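Local coordinates for protein potential RNA-dependent RNA polymerase (Human picobirnavirus, PDB 5I62) that probably copies RNA from an RNA template as an RNA-dependent RNA polymerase, in both transcription and replication of the viral genome, at residues Glu67-Leu72 with Val416-Arg421; Glu238-Arg243 with Asn353-Gly358; Val258-Ser263 with Glu387-Ser392; Lys264-Phe269 with Ala329-Val334; Gly358-Leu363 with Cys396-Arg401. One frame throughout, in Å; residues are numbered along the deposited sequence.

Contact 1. Residues Glu67-Leu72 with Val416-Arg421; sequences EFEDDL and VYSTMR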
# COMPACT_ATOMS: atom_id res chain seq x y z
N GLU A 67 9.43 -19.61 -11.77
CA GLU A 67 8.73 -19.95 -10.54
C GLU A 67 7.95 -18.76 -10.00
O GLU A 67 6.82 -18.92 -9.52
CB GLU A 67 9.70 -20.42 -9.46
CG GLU A 67 10.34 -21.74 -9.72
CD GLU A 67 11.75 -21.80 -9.11
OE1 GLU A 67 12.65 -22.41 -9.74
OE2 GLU A 67 11.95 -21.20 -8.03
N PHE A 68 8.56 -17.58 -10.03
CA PHE A 68 7.91 -16.34 -9.60
C PHE A 68 6.66 -16.07 -10.44
O PHE A 68 5.59 -15.78 -9.90
CB PHE A 68 8.93 -15.21 -9.71
CG PHE A 68 8.37 -13.81 -9.65
CD1 PHE A 68 8.10 -13.21 -8.43
CD2 PHE A 68 8.22 -13.07 -10.80
CE1 PHE A 68 7.65 -11.89 -8.38
CE2 PHE A 68 7.77 -11.76 -10.75
CZ PHE A 68 7.48 -11.17 -9.53
N GLU A 69 6.79 -16.21 -11.76
CA GLU A 69 5.65 -16.02 -12.66
C GLU A 69 4.56 -17.06 -12.40
O GLU A 69 3.37 -16.71 -12.35
CB GLU A 69 6.13 -16.10 -14.11
CG GLU A 69 6.95 -14.90 -14.59
CD GLU A 69 6.07 -13.83 -15.23
OE1 GLU A 69 4.84 -13.84 -14.97
OE2 GLU A 69 6.60 -12.99 -16.00
N ASP A 70 4.94 -18.34 -12.28
CA ASP A 70 3.99 -19.40 -11.97
C ASP A 70 3.25 -19.14 -10.66
O ASP A 70 2.04 -19.36 -10.56
CB ASP A 70 4.71 -20.75 -11.87
CG ASP A 70 4.97 -21.38 -13.22
OD1 ASP A 70 4.45 -20.88 -14.24
OD2 ASP A 70 5.70 -22.40 -13.26
N ASP A 71 3.98 -18.70 -9.64
CA ASP A 71 3.36 -18.34 -8.37
C ASP A 71 2.28 -17.26 -8.55
O ASP A 71 1.16 -17.40 -8.03
CB ASP A 71 4.43 -17.87 -7.39
CG ASP A 71 3.86 -17.44 -6.06
OD1 ASP A 71 3.35 -18.31 -5.31
OD2 ASP A 71 3.91 -16.24 -5.76
N LEU A 72 2.60 -16.17 -9.25
CA LEU A 72 1.63 -15.08 -9.38
C LEU A 72 0.51 -15.43 -10.35
O LEU A 72 -0.60 -14.89 -10.24
CB LEU A 72 2.34 -13.79 -9.79
CG LEU A 72 3.23 -13.22 -8.67
CD1 LEU A 72 3.98 -11.98 -9.09
CD2 LEU A 72 2.35 -12.91 -7.45
N VAL A 416 11.93 -7.24 -11.74
CA VAL A 416 11.13 -7.79 -12.82
C VAL A 416 9.71 -8.01 -12.29
O VAL A 416 9.50 -8.79 -11.35
CB VAL A 416 11.73 -9.09 -13.36
CG1 VAL A 416 10.83 -9.67 -14.47
CG2 VAL A 416 13.16 -8.85 -13.88
N TYR A 417 8.75 -7.35 -12.90
CA TYR A 417 7.35 -7.54 -12.57
C TYR A 417 6.81 -8.73 -13.37
O TYR A 417 7.25 -9.00 -14.48
CB TYR A 417 6.58 -6.27 -12.88
CG TYR A 417 5.19 -6.17 -12.29
CD1 TYR A 417 5.00 -5.63 -11.03
CD2 TYR A 417 4.09 -6.57 -13.02
CE1 TYR A 417 3.71 -5.52 -10.49
CE2 TYR A 417 2.81 -6.46 -12.50
CZ TYR A 417 2.63 -5.93 -11.24
OH TYR A 417 1.36 -5.84 -10.74
N SER A 418 5.88 -9.46 -12.77
CA SER A 418 5.30 -10.62 -13.43
C SER A 418 4.45 -10.21 -14.62
O SER A 418 3.49 -9.45 -14.46
CB SER A 418 4.45 -11.42 -12.44
OG SER A 418 3.68 -12.39 -13.13
N THR A 419 4.78 -10.72 -15.81
CA THR A 419 3.89 -10.50 -16.95
C THR A 419 2.54 -11.18 -16.73
O THR A 419 1.51 -10.71 -17.23
CB THR A 419 4.52 -11.01 -18.25
OG1 THR A 419 4.85 -12.41 -18.13
CG2 THR A 419 5.77 -10.20 -18.58
N MET A 420 2.53 -12.31 -16.02
CA MET A 420 1.25 -12.99 -15.76
C MET A 420 0.36 -12.13 -14.88
O MET A 420 -0.84 -11.97 -15.16
CB MET A 420 1.47 -14.37 -15.13
CG MET A 420 2.14 -15.40 -16.06
SD MET A 420 1.21 -15.74 -17.57
CE MET A 420 -0.39 -16.12 -16.93
N ARG A 421 0.92 -11.56 -13.82
CA ARG A 421 0.15 -10.63 -13.00
C ARG A 421 -0.32 -9.43 -13.82
O ARG A 421 -1.47 -8.99 -13.68
CB ARG A 421 0.97 -10.16 -11.81
CG ARG A 421 0.20 -9.25 -10.84
CD ARG A 421 0.98 -9.11 -9.56
NE ARG A 421 0.30 -8.38 -8.49
CZ ARG A 421 -0.61 -8.90 -7.67
NH1 ARG A 421 -1.01 -10.17 -7.80
NH2 ARG A 421 -1.13 -8.14 -6.71
O HOH W 1 -1.19 -12.07 -9.95
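A helix N-cap carries this contact: S418 caps helix 419-427, and E69 on helix 63-73 grips the capped end. S418 OG accepts R421 N at 3.0 Å, the capping bond. The same hydroxyl donates to E69 OE1 at 2.6 Å, from above the carboxylate plane. E69 OE1 also takes M420 N on its syn lone pair, at 3.0 Å and nearly straight (167°). E69 OE2 accepts both T419 OG1 (2.8 Å) and T419 N (2.9 Å), which arrive from opposite faces of the plane. Four bonds therefore fix the rotation of the buried carboxylate, and H457 NE2 adds another to OE2. The nearby helix start probably stabilises its negative charge. A bend at chi2 (-92°) turns CD of E69 to this end. Beside the acid, F68 sets the edge of its ring against S418 N, and L72 CD1 packs tightly on S418 CB at 3.4 Å. In viral polymerases the thumb follows the motif E hairpin, so helix 419-427 probably begins the thumb here. One water spans the far end, donating to L72 O and accepting from R421 NH1, with 2.9 Å to each.

Contact 2. Residues Glu238-Arg243 with Asn353-Gly358; sequences EAVDRR and NSQCLG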
# COMPACT_ATOMS: atom_id res chain seq x y z
N GLU A 238 13.62 2.41 -8.98
CA GLU A 238 15.05 2.41 -9.30
C GLU A 238 15.90 2.57 -8.04
O GLU A 238 16.97 1.97 -7.93
CB GLU A 238 15.34 3.50 -10.33
CG GLU A 238 14.75 3.21 -11.73
CD GLU A 238 13.21 3.34 -11.79
OE1 GLU A 238 12.63 4.20 -11.08
OE2 GLU A 238 12.58 2.56 -12.55
N ALA A 239 15.43 3.37 -7.08
CA ALA A 239 16.12 3.45 -5.79
C ALA A 239 16.06 2.11 -5.05
O ALA A 239 17.02 1.72 -4.37
CB ALA A 239 15.55 4.56 -4.93
N VAL A 240 14.93 1.41 -5.17
CA VAL A 240 14.82 0.08 -4.57
C VAL A 240 15.83 -0.86 -5.19
O VAL A 240 16.50 -1.63 -4.48
CB VAL A 240 13.39 -0.48 -4.73
CG1 VAL A 240 13.35 -1.97 -4.32
CG2 VAL A 240 12.40 0.30 -3.89
N ASP A 241 15.92 -0.85 -6.52
CA ASP A 241 16.81 -1.75 -7.25
C ASP A 241 18.26 -1.48 -6.90
O ASP A 241 19.07 -2.41 -6.80
CB ASP A 241 16.60 -1.59 -8.76
CG ASP A 241 15.19 -1.99 -9.21
OD1 ASP A 241 14.46 -2.59 -8.39
OD2 ASP A 241 14.82 -1.72 -10.39
N ARG A 242 18.62 -0.21 -6.73
CA ARG A 242 20.00 0.08 -6.36
C ARG A 242 20.34 -0.52 -5.01
O ARG A 242 21.44 -1.04 -4.83
CB ARG A 242 20.28 1.57 -6.36
CG ARG A 242 20.44 2.10 -7.76
CD ARG A 242 21.06 3.46 -7.74
NE ARG A 242 20.82 4.09 -6.45
CZ ARG A 242 19.89 5.03 -6.27
NH1 ARG A 242 19.12 5.42 -7.29
NH2 ARG A 242 19.72 5.55 -5.05
N ARG A 243 19.42 -0.44 -4.04
CA ARG A 243 19.73 -1.00 -2.73
C ARG A 243 19.71 -2.53 -2.75
O ARG A 243 20.53 -3.16 -2.06
CB ARG A 243 18.77 -0.46 -1.67
CG ARG A 243 19.24 -0.82 -0.26
CD ARG A 243 18.90 0.24 0.75
NE ARG A 243 19.44 1.56 0.41
CZ ARG A 243 19.12 2.68 1.06
NH1 ARG A 243 18.28 2.62 2.09
NH2 ARG A 243 19.64 3.85 0.69
N ASN A 353 21.72 -2.41 3.83
CA ASN A 353 21.06 -2.44 2.53
C ASN A 353 19.82 -3.32 2.51
O ASN A 353 19.16 -3.40 1.47
CB ASN A 353 22.06 -2.89 1.47
CG ASN A 353 23.27 -1.98 1.40
OD1 ASN A 353 23.15 -0.80 1.08
ND2 ASN A 353 24.44 -2.52 1.72
N SER A 354 19.50 -3.98 3.63
CA SER A 354 18.17 -4.55 3.81
C SER A 354 17.13 -3.44 3.66
O SER A 354 17.41 -2.26 3.87
CB SER A 354 18.04 -5.22 5.18
OG SER A 354 19.07 -6.20 5.36
N GLN A 355 15.90 -3.83 3.30
CA GLN A 355 14.85 -2.85 3.02
C GLN A 355 13.53 -3.32 3.61
O GLN A 355 13.29 -4.52 3.75
CB GLN A 355 14.65 -2.65 1.50
CG GLN A 355 15.82 -2.11 0.76
CD GLN A 355 15.48 -1.87 -0.70
OE1 GLN A 355 16.01 -2.53 -1.59
NE2 GLN A 355 14.57 -0.94 -0.94
N CYS A 356 12.65 -2.36 3.91
CA CYS A 356 11.28 -2.69 4.27
C CYS A 356 10.35 -1.55 3.88
O CYS A 356 10.75 -0.39 3.79
CB CYS A 356 11.13 -3.01 5.76
SG CYS A 356 11.80 -1.78 6.88
N LEU A 357 9.09 -1.91 3.68
CA LEU A 357 8.06 -0.93 3.35
C LEU A 357 6.74 -1.52 3.82
O LEU A 357 6.34 -2.58 3.32
CB LEU A 357 8.02 -0.65 1.85
CG LEU A 357 6.84 0.25 1.46
CD1 LEU A 357 7.13 1.69 1.84
CD2 LEU A 357 6.53 0.13 -0.03
N GLY A 358 6.11 -0.88 4.79
CA GLY A 358 4.89 -1.44 5.34
C GLY A 358 5.13 -2.85 5.83
O GLY A 358 6.05 -3.09 6.62
O HOH W 2 16.93 0.35 3.34
O HOH W 3 22.31 1.25 -0.69
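R243 and Q355 carry the contact, their side chains passing at a slant. CG of R243 lies anti to the backbone N (chi1 -169°), close to both its partners on residues 353-358. R243 CG comes within 3.1 Å of N353 O and 3.8 Å of Q355 CG. CB of N353 approaches the same R243 CG at 3.9 Å. One turn earlier on the helix, the methyl groups of V240 pack against the amide end of Q355.

Two waters join the guanidinium to the other segment. One accepts from R243 NH1 at 2.9 Å, in the guanidinium plane, and donates to S354 O at 2.7 Å. The other accepts from R243 NE at 3.1 Å and donates to N353 OD1 at 2.8 Å. Two nitrogens of the arginine are thus tied by water to N353 and S354, which lead into the strand.

Further out, P232 touches both R243 and Q355, and Y398 touches both V240 and Q355. S354 O also accepts from R336 NH1 and Q355 O from Q339 NE2, both on helix 327-345, where C356 packs too. On the other side Q355 touches I244 of helix 237-250. Strand 355-357 is thus placed between two helices. It is an outer strand of the antiparallel palm sheet, and it leads directly into the GDD sequence of polymerase motif C.

Contact 3. Residues Val258-Ser263 with Glu387-Ser392; sequences VCTDFS and EKQYVS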
# COMPACT_ATOMS: atom_id res chain seq x y z
N VAL A 258 16.51 -13.16 3.06
CA VAL A 258 15.18 -13.56 3.51
C VAL A 258 14.17 -12.52 3.06
O VAL A 258 14.33 -11.33 3.36
CB VAL A 258 15.13 -13.75 5.03
CG1 VAL A 258 13.69 -14.09 5.47
CG2 VAL A 258 16.10 -14.83 5.48
N CYS A 259 13.14 -12.95 2.36
CA CYS A 259 12.02 -12.10 1.98
C CYS A 259 10.85 -12.45 2.89
O CYS A 259 10.32 -13.57 2.82
CB CYS A 259 11.64 -12.30 0.52
SG CYS A 259 13.04 -12.20 -0.61
N THR A 260 10.46 -11.52 3.74
CA THR A 260 9.51 -11.82 4.79
C THR A 260 8.09 -11.59 4.30
O THR A 260 7.85 -10.93 3.29
CB THR A 260 9.80 -10.97 6.03
OG1 THR A 260 9.95 -9.60 5.64
CG2 THR A 260 11.09 -11.44 6.71
N ASP A 261 7.14 -12.11 5.06
CA ASP A 261 5.76 -11.83 4.75
C ASP A 261 4.94 -11.88 6.04
O ASP A 261 5.09 -12.82 6.82
CB ASP A 261 5.25 -12.84 3.74
CG ASP A 261 3.80 -12.62 3.39
OD1 ASP A 261 3.48 -11.97 2.40
OD2 ASP A 261 2.94 -12.99 4.18
N PHE A 262 4.06 -10.89 6.24
CA PHE A 262 3.16 -10.80 7.39
C PHE A 262 1.73 -11.15 6.98
O PHE A 262 1.28 -10.82 5.88
CB PHE A 262 3.18 -9.42 8.00
CG PHE A 262 4.43 -9.09 8.72
CD1 PHE A 262 4.68 -9.57 10.00
CD2 PHE A 262 5.37 -8.28 8.12
CE1 PHE A 262 5.84 -9.24 10.67
CE2 PHE A 262 6.52 -7.94 8.76
CZ PHE A 262 6.77 -8.42 10.05
N SER A 263 1.04 -11.90 7.84
CA SER A 263 -0.39 -12.09 7.70
C SER A 263 -1.08 -10.99 8.50
O SER A 263 -0.90 -10.90 9.72
CB SER A 263 -0.84 -13.46 8.20
OG SER A 263 -0.28 -14.49 7.40
N GLU A 387 5.61 -20.72 5.77
CA GLU A 387 5.54 -21.23 4.40
C GLU A 387 5.61 -20.10 3.39
O GLU A 387 5.97 -20.33 2.23
CB GLU A 387 4.25 -22.01 4.21
CG GLU A 387 4.38 -23.18 3.26
CD GLU A 387 5.02 -24.39 3.91
OE1 GLU A 387 5.69 -24.25 4.96
OE2 GLU A 387 4.86 -25.50 3.36
N LYS A 388 5.26 -18.90 3.79
CA LYS A 388 5.24 -17.82 2.83
C LYS A 388 6.50 -16.97 2.88
O LYS A 388 6.63 -16.05 2.07
CB LYS A 388 4.02 -16.96 3.07
CG LYS A 388 4.19 -15.98 4.17
CD LYS A 388 2.89 -15.55 4.60
CE LYS A 388 2.99 -15.79 5.94
NZ LYS A 388 1.82 -15.15 6.72
N GLN A 389 7.39 -17.22 3.83
CA GLN A 389 8.70 -16.59 3.77
C GLN A 389 9.44 -17.19 2.58
O GLN A 389 9.16 -18.31 2.16
CB GLN A 389 9.46 -16.82 5.07
CG GLN A 389 8.63 -16.65 6.35
CD GLN A 389 7.90 -15.32 6.45
OE1 GLN A 389 8.52 -14.25 6.39
NE2 GLN A 389 6.59 -15.37 6.65
N TYR A 390 10.36 -16.42 2.02
CA TYR A 390 11.14 -16.90 0.89
C TYR A 390 12.62 -16.64 1.16
O TYR A 390 12.99 -15.59 1.69
CB TYR A 390 10.72 -16.23 -0.44
CG TYR A 390 11.57 -16.68 -1.61
CD1 TYR A 390 11.36 -17.91 -2.22
CD2 TYR A 390 12.61 -15.88 -2.08
CE1 TYR A 390 12.15 -18.34 -3.29
CE2 TYR A 390 13.40 -16.29 -3.14
CZ TYR A 390 13.17 -17.51 -3.75
OH TYR A 390 13.96 -17.90 -4.80
N VAL A 391 13.45 -17.60 0.78
CA VAL A 391 14.87 -17.62 1.11
C VAL A 391 15.66 -18.03 -0.12
O VAL A 391 15.28 -18.97 -0.83
CB VAL A 391 15.12 -18.58 2.30
CG1 VAL A 391 16.55 -18.88 2.45
CG2 VAL A 391 14.60 -18.00 3.59
N SER A 392 16.76 -17.34 -0.39
CA SER A 392 17.65 -17.68 -1.49
C SER A 392 18.98 -16.98 -1.28
O SER A 392 19.04 -15.92 -0.66
CB SER A 392 17.02 -17.30 -2.85
OG SER A 392 17.93 -17.38 -3.94
O HOH W 4 7.95 -13.72 0.81
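The Q389 chain is bent at chi2 (-54°), which places CD near the main chain of D261, and its amide meets that backbone twice. OE1 of Q389 accepts D261 N at 2.9 Å, with the donor tilted from the carbonyl plane. NE2 of Q389 donates to D261 O at 3.0 Å, almost straight (175°) and on a lone pair. The side chain thus continues the strand pairing past its last backbone bonds. Those bonds join C259 and Y390, a hydrogen-bonded antiparallel pair: C259 N to Y390 O at 2.7 Å and Y390 N to C259 O at 3.0 Å. SG of C259 is anti to the carbonyl carbon and sits at the edge of the Y390 ring, 4.0 Å from CD2. On the other face, V258 and V391 lie side by side. A water donates to both C259 O and K388 O. K388 crosses D261, but the placing of its salt bridge is doubtful. Y390 OH bonds to D395.

The DFSKFD sequence begun by D261 marks polymerase motif A. Strand 390-392 is an outer strand of the palm sheet, and strand 360-363 flanks 257-261 on its other side. Helix 370-378 packs on T260, Q389 and V391; V362 and C396 pack on C259.

Contact 4. Residues Lys264-Phe269 with Ala329-Val334; sequences KFDQHF and ADETLV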
# COMPACT_ATOMS: atom_id res chain seq x y z
N LYS A 264 -1.85 -10.14 7.81
CA LYS A 264 -2.69 -9.16 8.48
C LYS A 264 -1.86 -8.23 9.37
O LYS A 264 -2.12 -8.08 10.56
CB LYS A 264 -3.79 -9.87 9.27
CG LYS A 264 -4.80 -10.60 8.39
CD LYS A 264 -5.82 -11.32 9.27
CE LYS A 264 -7.13 -11.56 8.55
NZ LYS A 264 -6.93 -12.18 7.22
N PHE A 265 -0.82 -7.65 8.78
CA PHE A 265 0.11 -6.82 9.54
C PHE A 265 -0.60 -5.66 10.21
O PHE A 265 -0.43 -5.42 11.40
CB PHE A 265 1.22 -6.31 8.62
CG PHE A 265 2.35 -5.62 9.34
CD1 PHE A 265 2.93 -6.18 10.46
CD2 PHE A 265 2.84 -4.42 8.87
CE1 PHE A 265 3.99 -5.54 11.11
CE2 PHE A 265 3.90 -3.79 9.51
CZ PHE A 265 4.47 -4.34 10.63
N ASP A 266 -1.40 -4.91 9.43
CA ASP A 266 -2.14 -3.78 9.98
C ASP A 266 -2.94 -4.19 11.21
O ASP A 266 -2.93 -3.50 12.24
CB ASP A 266 -3.09 -3.19 8.92
CG ASP A 266 -2.37 -2.60 7.72
OD1 ASP A 266 -1.12 -2.59 7.68
OD2 ASP A 266 -3.06 -2.13 6.79
N GLN A 267 -3.65 -5.31 11.09
CA GLN A 267 -4.54 -5.77 12.15
C GLN A 267 -3.77 -6.10 13.42
O GLN A 267 -4.30 -5.94 14.53
CB GLN A 267 -5.33 -6.98 11.68
CG GLN A 267 -6.33 -6.75 10.52
CD GLN A 267 -5.70 -6.84 9.13
OE1 GLN A 267 -4.51 -6.55 8.95
NE2 GLN A 267 -6.49 -7.26 8.15
N HIS A 268 -2.53 -6.56 13.29
CA HIS A 268 -1.73 -6.97 14.44
C HIS A 268 -0.85 -5.85 14.97
O HIS A 268 -0.05 -6.09 15.88
CB HIS A 268 -0.84 -8.16 14.07
CG HIS A 268 -1.59 -9.45 13.89
ND1 HIS A 268 -2.22 -9.78 12.72
CD2 HIS A 268 -1.77 -10.50 14.73
CE1 HIS A 268 -2.79 -10.97 12.84
NE2 HIS A 268 -2.53 -11.43 14.05
N PHE A 269 -0.95 -4.64 14.41
CA PHE A 269 -0.06 -3.55 14.81
C PHE A 269 -0.55 -3.02 16.15
O PHE A 269 -1.27 -2.03 16.25
CB PHE A 269 -0.00 -2.48 13.72
CG PHE A 269 1.25 -1.66 13.74
CD1 PHE A 269 2.43 -2.15 13.18
CD2 PHE A 269 1.26 -0.41 14.32
CE1 PHE A 269 3.59 -1.39 13.20
CE2 PHE A 269 2.43 0.35 14.36
CZ PHE A 269 3.59 -0.13 13.78
N ALA A 329 4.05 5.07 7.29
CA ALA A 329 5.18 5.60 8.04
C ALA A 329 5.39 4.83 9.34
O ALA A 329 6.50 4.35 9.62
CB ALA A 329 4.99 7.09 8.32
N ASP A 330 4.34 4.73 10.17
CA ASP A 330 4.47 4.05 11.46
C ASP A 330 4.97 2.63 11.27
O ASP A 330 5.84 2.15 12.00
CB ASP A 330 3.13 4.02 12.21
CG ASP A 330 2.75 5.35 12.84
OD1 ASP A 330 3.39 6.38 12.55
OD2 ASP A 330 1.80 5.35 13.66
N GLU A 331 4.38 1.92 10.31
CA GLU A 331 4.70 0.52 10.08
C GLU A 331 6.13 0.36 9.58
O GLU A 331 6.85 -0.54 10.03
CB GLU A 331 3.72 -0.07 9.09
CG GLU A 331 2.33 -0.22 9.67
CD GLU A 331 1.41 -0.99 8.76
OE1 GLU A 331 1.76 -1.19 7.58
OE2 GLU A 331 0.33 -1.39 9.25
N THR A 332 6.55 1.22 8.65
CA THR A 332 7.89 1.10 8.07
C THR A 332 8.97 1.38 9.11
O THR A 332 10.00 0.68 9.17
CB THR A 332 8.02 2.06 6.89
OG1 THR A 332 7.06 1.70 5.89
CG2 THR A 332 9.42 2.00 6.28
N LEU A 333 8.76 2.39 9.94
CA LEU A 333 9.70 2.71 11.01
C LEU A 333 9.84 1.53 11.97
O LEU A 333 10.95 1.14 12.34
CB LEU A 333 9.22 3.95 11.76
CG LEU A 333 9.31 5.31 11.08
CD1 LEU A 333 8.67 6.34 12.01
CD2 LEU A 333 10.75 5.67 10.77
N VAL A 334 8.71 0.94 12.38
CA VAL A 334 8.76 -0.16 13.33
C VAL A 334 9.30 -1.42 12.67
O VAL A 334 10.04 -2.20 13.30
CB VAL A 334 7.37 -0.40 13.96
CG1 VAL A 334 7.38 -1.70 14.82
CG2 VAL A 334 6.96 0.80 14.81
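E331 runs out from its helix with CD extended (chi2 -172°), and three side chains of the 264-269 turn meet it differently. F269 crosses it obliquely. CG of E331 stands over the F269 ring face, offset to the rim and 4.2 Å from the centroid, a CH-pi contact. F265 slides past in the opposite direction, its ring plane 57° from the carboxylate. CE2 of F265 touches E331 CB at 3.7 Å, and CD2 of F265 lies 3.6 Å from E331 OE1. D266 crosses E331 at about a right angle, with OD1 of D266 only 2.5 Å from E331 OE2. D266 OD2 bonds to S322 OG. F269 and V334 meet tip to tip, CG2 of V334 reaching CZ of F269 at the ring edge at 3.6 Å. Within the turn, K264 O accepts from both H268 N and H268 ND1, the latter at 2.8 Å and in the plane of its ring.

The motif A sequence DFSKFD ends within this turn, at D266. Helix 327-345 follows the glycine-rich sequence of motif B, so the contact joins two parts of the polymerase palm. F265 also stacks on F262, earlier in motif A. Helix 271-284 touches V334 through A277, and helix 208-228 sends Y218 to D330 and A329.

Contact 5. Residues Gly358-Leu363 with Cys396-Arg401; sequences GDDGVL and CTYLRR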
# COMPACT_ATOMS: atom_id res chain seq x y z
N GLY A 358 6.11 -0.88 4.79
CA GLY A 358 4.89 -1.44 5.34
C GLY A 358 5.13 -2.85 5.83
O GLY A 358 6.05 -3.09 6.62
N ASP A 359 4.34 -3.80 5.32
CA ASP A 359 4.46 -5.19 5.72
C ASP A 359 5.43 -5.99 4.85
O ASP A 359 5.50 -7.22 5.00
CB ASP A 359 3.08 -5.87 5.74
CG ASP A 359 2.50 -6.10 4.34
OD1 ASP A 359 3.00 -5.53 3.35
OD2 ASP A 359 1.51 -6.87 4.24
N ASP A 360 6.18 -5.34 3.97
CA ASP A 360 7.06 -6.02 3.03
C ASP A 360 8.51 -5.79 3.42
O ASP A 360 8.89 -4.66 3.71
CB ASP A 360 6.84 -5.52 1.60
CG ASP A 360 6.83 -6.64 0.60
OD1 ASP A 360 7.89 -7.26 0.35
OD2 ASP A 360 5.72 -6.90 0.08
N GLY A 361 9.31 -6.85 3.41
CA GLY A 361 10.70 -6.73 3.82
C GLY A 361 11.62 -7.68 3.08
O GLY A 361 11.21 -8.76 2.63
N VAL A 362 12.89 -7.29 2.98
CA VAL A 362 13.92 -8.16 2.46
C VAL A 362 15.20 -7.81 3.21
O VAL A 362 15.51 -6.64 3.40
CB VAL A 362 14.07 -8.01 0.92
CG1 VAL A 362 14.42 -6.58 0.52
CG2 VAL A 362 15.10 -8.96 0.39
N LEU A 363 15.89 -8.83 3.73
CA LEU A 363 16.97 -8.53 4.66
C LEU A 363 18.01 -9.64 4.67
O LEU A 363 17.76 -10.78 4.28
CB LEU A 363 16.45 -8.28 6.08
CG LEU A 363 16.06 -9.51 6.93
CD1 LEU A 363 16.03 -9.14 8.41
CD2 LEU A 363 14.70 -10.05 6.51
N CYS A 396 15.68 -12.73 -4.94
CA CYS A 396 14.74 -12.31 -3.92
C CYS A 396 13.50 -11.74 -4.60
O CYS A 396 13.51 -11.44 -5.79
CB CYS A 396 15.35 -11.28 -2.96
SG CYS A 396 15.83 -9.73 -3.77
N THR A 397 12.43 -11.63 -3.83
CA THR A 397 11.24 -10.94 -4.28
C THR A 397 10.93 -9.86 -3.26
O THR A 397 11.04 -10.10 -2.06
CB THR A 397 10.05 -11.89 -4.45
OG1 THR A 397 9.81 -12.57 -3.20
CG2 THR A 397 10.34 -12.94 -5.52
N TYR A 398 10.58 -8.68 -3.75
CA TYR A 398 10.30 -7.54 -2.90
C TYR A 398 9.35 -6.65 -3.68
O TYR A 398 9.63 -6.35 -4.84
CB TYR A 398 11.60 -6.79 -2.54
CG TYR A 398 11.41 -5.59 -1.64
CD1 TYR A 398 10.73 -5.69 -0.44
CD2 TYR A 398 11.92 -4.34 -2.01
CE1 TYR A 398 10.57 -4.59 0.39
CE2 TYR A 398 11.76 -3.23 -1.18
CZ TYR A 398 11.08 -3.36 0.01
OH TYR A 398 10.92 -2.27 0.84
N LEU A 399 8.23 -6.28 -3.05
CA LEU A 399 7.19 -5.45 -3.67
C LEU A 399 6.68 -6.08 -4.96
O LEU A 399 6.41 -5.39 -5.94
CB LEU A 399 7.69 -4.02 -3.93
CG LEU A 399 8.24 -3.30 -2.69
CD1 LEU A 399 8.68 -1.87 -3.06
CD2 LEU A 399 7.23 -3.29 -1.54
N ARG A 400 6.56 -7.41 -4.95
CA ARG A 400 6.10 -8.20 -6.10
C ARG A 400 6.98 -8.03 -7.34
O ARG A 400 6.52 -8.19 -8.47
CB ARG A 400 4.64 -7.90 -6.43
CG ARG A 400 3.67 -8.40 -5.36
CD ARG A 400 2.22 -8.19 -5.78
NE ARG A 400 1.33 -7.90 -4.65
CZ ARG A 400 0.92 -8.81 -3.77
NH1 ARG A 400 1.32 -10.08 -3.87
NH2 ARG A 400 0.10 -8.46 -2.78
N ARG A 401 8.27 -7.74 -7.13
CA ARG A 401 9.26 -7.77 -8.20
C ARG A 401 10.35 -8.78 -7.87
O ARG A 401 10.79 -8.87 -6.71
CB ARG A 401 9.93 -6.41 -8.41
CG ARG A 401 9.20 -5.47 -9.33
CD ARG A 401 8.24 -4.67 -8.53
NE ARG A 401 7.61 -3.59 -9.30
CZ ARG A 401 6.50 -3.00 -8.89
NH1 ARG A 401 5.93 -3.42 -7.76
NH2 ARG A 401 5.95 -2.01 -9.59
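Y398 meets V362 and D360 with CB and one side of its ring. Its CG is anti to the backbone N (chi1 -180°), which carries CG to V362. CB of Y398 lies 4.2 Å from V362 CG1. CG of Y398 is nearer to V362 CG1, 3.8 Å, and this methyl lies over one ring face, offset to the rim, in a CH-pi contact. L399 CG covers the centre of the opposite face. CD1 of Y398 comes 3.3 Å from D360 OD1, the carboxylate turned 72° from the ring. CE1 of Y398 lies 3.7 Å from D360 O. D360 belongs to the GDD of motif C, and Y398 to R401 form a type I' turn in the hairpin that probably represents motif E. This packing sets one palm motif on the other without a hydrogen bond across. The Y398 OH ends 3.4 Å from L357 N, at the strand before GDD. V362 also sends CG2 to C396 CB, 4.1 Å away. CB of D360 rests on L399 CD2 at 3.9 Å, and L399 O accepts R401 NH1.

Contacts 2, 3 and 5 share the palm sheet. Contacts 2 and 5 have centres about 8 Å apart and hold G358 in common; contacts 3 and 5 have centres about 9 Å apart. Motifs A and C, whose aspartates bind the catalytic metals in related polymerases, meet between contacts 3 and 5. There strands 257-261 and 360-363 are neighbours, with probable bonds from V258 N to L363 O (3.0 Å) and T260 N to G361 O (3.1 Å). Contact 4 adjoins them: F265 CB touches D359 CB at 3.5 Å. Contact 1 is about 26 Å from contact 4, centre to centre, but touches contact 5 (centres about 14 Å apart), where F68 CZ lies 3.3 Å from R400 O.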